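Local coordinates for dephospho-CoA kinase (Mycobacterium paratuberculosis, PDB 6N39), which probably phosphorylates the 3'-hydroxyl group of dephospho-coenzyme A with ATP, the last step of coenzyme A biosynthesis, at residues Glu118-Leu123 against Pro130-Val135. Sequence-based numbering, arbitrary orientation.
Sequences EDIPLL and PLFPLV
The aromatic ring of F132, broad enough to touch three side chains of 118-123 at once, is approached most closely by I120, whose CD1 lies a tight 3.3 Å from F132 CZ. I120 and F132 reach toward each other from their two backbones, the isoleucine's terminal methyl meeting the ring obliquely at CZ. With CG1 set anti to its carbonyl carbon (chi1 -60°) and the chain extended beyond it, the unbranched CG1-CD1 arm of I120 carries this methyl well forward of its backbone. L123 adds a looser contact, CD1 lying 4.2 Å from F132 CE2, while its other methyl, CD2, passes V135 CG1 at 4.0 Å. A branched leucine suits this place because its forked end can serve both partners; the compact valine offers it CG1. E118 brings its carboxylate to the ring edge at CE1, E118 OE2 standing 4.0 Å from F132 CE1, near the ring plane; the two planes are 88° apart. The slightly positive hydrogens of an aromatic rim make a tolerable neighbour for a carboxylate oxygen, yet the main grip on this buried acid is ionic: R11 and R103 both form salt bridges to OE2.

Behind these side chains, a type I turn from I120 to L123, closed by the 3.2 Å bond from L123 N to I120 O, turns the chain so that both residues can reach F132. T15 OG1 also hydrogen-bonds to I120 O. On the other segment, F132 O accepts a hydrogen bond from R238 NE of helix 228-243, in the UPF0157 region, and V135 N is hydrogen-bonded to D178. The contact thus packs the end of strand 115-119 and the turn that follows it against the approach to strand 135-139. These strands flank strand 10-16 in the parallel sheet of a P-loop kinase, close to the predicted ATP-binding residue K22, which forms a salt bridge with D119.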
loop_
_atom_site.group_PDB
_atom_site.type_symbol
_atom_site.label_atom_id
_atom_site.label_comp_id
_atom_site.label_asym_id
_atom_site.label_seq_id
_atom_site.Cartn_x
_atom_site.Cartn_y
_atom_site.Cartn_z
ATOM N N GLU A 118 -9.891 -3.674 -9.487
ATOM C CA GLU A 118 -9.217 -3.940 -10.755
ATOM C C GLU A 118 -8.552 -5.312 -10.726
ATOM O O GLU A 118 -7.612 -5.540 -9.954
ATOM C CB GLU A 118 -8.183 -2.856 -11.055
ATOM C CG GLU A 118 -8.723 -1.453 -10.919
ATOM C CD GLU A 118 -7.987 -0.460 -11.800
ATOM O OE1 GLU A 118 -7.650 -0.823 -12.951
ATOM O OE2 GLU A 118 -7.751 0.679 -11.339
ATOM N N ASP A 119 -9.020 -6.204 -11.594
ATOM C CA ASP A 119 -8.469 -7.547 -11.742
ATOM C C ASP A 119 -7.254 -7.472 -12.658
ATOM O O ASP A 119 -7.382 -7.239 -13.864
ATOM C CB ASP A 119 -9.537 -8.484 -12.300
ATOM C CG ASP A 119 -9.087 -9.942 -12.373
ATOM O OD1 ASP A 119 -7.884 -10.215 -12.584
ATOM O OD2 ASP A 119 -9.964 -10.824 -12.230
ATOM N N ILE A 120 -6.073 -7.668 -12.089
ATOM C CA ILE A 120 -4.827 -7.568 -12.836
ATOM C C ILE A 120 -4.042 -8.857 -12.624
ATOM O O ILE A 120 -3.411 -9.038 -11.574
ATOM C CB ILE A 120 -4.051 -6.321 -12.401
ATOM C CG1 ILE A 120 -4.923 -5.100 -12.679
ATOM C CG2 ILE A 120 -2.716 -6.234 -13.141
ATOM C CD1 ILE A 120 -4.565 -3.928 -11.900
ATOM N N PRO A 121 -4.080 -9.790 -13.573
ATOM C CA PRO A 121 -3.508 -11.121 -13.311
ATOM C C PRO A 121 -1.994 -11.131 -13.126
ATOM O O PRO A 121 -1.494 -12.025 -12.432
ATOM C CB PRO A 121 -3.934 -11.941 -14.540
ATOM C CG PRO A 121 -4.292 -10.923 -15.591
ATOM C CD PRO A 121 -4.824 -9.737 -14.842
ATOM N N LEU A 122 -1.249 -10.182 -13.703
ATOM C CA LEU A 122 0.200 -10.125 -13.532
ATOM C C LEU A 122 0.619 -9.045 -12.534
ATOM O O LEU A 122 1.738 -8.522 -12.608
ATOM C CB LEU A 122 0.893 -9.922 -14.881
ATOM C CG LEU A 122 0.751 -11.129 -15.814
ATOM C CD1 LEU A 122 1.470 -10.918 -17.149
ATOM C CD2 LEU A 122 1.266 -12.384 -15.132
ATOM N N LEU A 123 -0.263 -8.714 -11.588
ATOM C CA LEU A 123 0.040 -7.664 -10.617
ATOM C C LEU A 123 1.338 -7.952 -9.871
ATOM O O LEU A 123 2.223 -7.094 -9.782
ATOM C CB LEU A 123 -1.131 -7.517 -9.639
ATOM C CG LEU A 123 -1.107 -6.410 -8.576
ATOM C CD1 LEU A 123 -2.528 -6.075 -8.185
ATOM C CD2 LEU A 123 -0.350 -6.827 -7.330
ATOM N N PRO A 130 2.396 -1.401 -5.654
ATOM C CA PRO A 130 2.496 -0.054 -5.060
ATOM C C PRO A 130 1.632 0.990 -5.758
ATOM O O PRO A 130 1.440 2.079 -5.200
ATOM C CB PRO A 130 3.995 0.283 -5.198
ATOM C CG PRO A 130 4.664 -1.064 -5.234
ATOM C CD PRO A 130 3.726 -1.872 -6.098
ATOM N N LEU A 131 1.114 0.696 -6.952
ATOM C CA LEU A 131 0.150 1.580 -7.586
ATOM C C LEU A 131 -1.163 1.661 -6.817
ATOM O O LEU A 131 -1.938 2.587 -7.057
ATOM C CB LEU A 131 -0.143 1.116 -9.019
ATOM C CG LEU A 131 1.015 0.943 -9.994
ATOM C CD1 LEU A 131 0.535 0.331 -11.327
ATOM C CD2 LEU A 131 1.706 2.258 -10.236
ATOM N N PHE A 132 -1.438 0.728 -5.896
ATOM C CA PHE A 132 -2.783 0.722 -5.318
ATOM C C PHE A 132 -2.776 1.068 -3.834
ATOM O O PHE A 132 -1.833 0.740 -3.113
ATOM C CB PHE A 132 -3.459 -0.644 -5.494
ATOM C CG PHE A 132 -3.688 -1.018 -6.931
ATOM C CD1 PHE A 132 -4.866 -0.666 -7.574
ATOM C CD2 PHE A 132 -2.723 -1.688 -7.638
ATOM C CE1 PHE A 132 -5.069 -0.986 -8.894
ATOM C CE2 PHE A 132 -2.917 -2.016 -8.969
ATOM C CZ PHE A 132 -4.095 -1.664 -9.590
ATOM N N PRO A 133 -3.837 1.726 -3.350
ATOM C CA PRO A 133 -3.986 1.938 -1.898
ATOM C C PRO A 133 -4.263 0.656 -1.117
ATOM O O PRO A 133 -4.130 0.656 0.115
ATOM C CB PRO A 133 -5.177 2.911 -1.791
ATOM C CG PRO A 133 -5.828 2.932 -3.133
ATOM C CD PRO A 133 -4.837 2.440 -4.162
ATOM N N LEU A 134 -4.630 -0.430 -1.793
ATOM C CA LEU A 134 -4.988 -1.680 -1.141
ATOM C C LEU A 134 -4.959 -2.787 -2.190
ATOM O O LEU A 134 -5.474 -2.604 -3.289
ATOM C CB LEU A 134 -6.379 -1.584 -0.521
ATOM C CG LEU A 134 -6.858 -2.714 0.376
ATOM C CD1 LEU A 134 -6.178 -2.622 1.731
ATOM C CD2 LEU A 134 -8.371 -2.615 0.521
ATOM N N VAL A 135 -4.375 -3.928 -1.840
ATOM C CA VAL A 135 -4.272 -5.066 -2.742
ATOM C C VAL A 135 -4.848 -6.296 -2.044
ATOM O O VAL A 135 -4.470 -6.607 -0.904
ATOM C CB VAL A 135 -2.811 -5.309 -3.185
ATOM C CG1 VAL A 135 -2.697 -6.562 -4.048
ATOM C CG2 VAL A 135 -2.262 -4.096 -3.980
#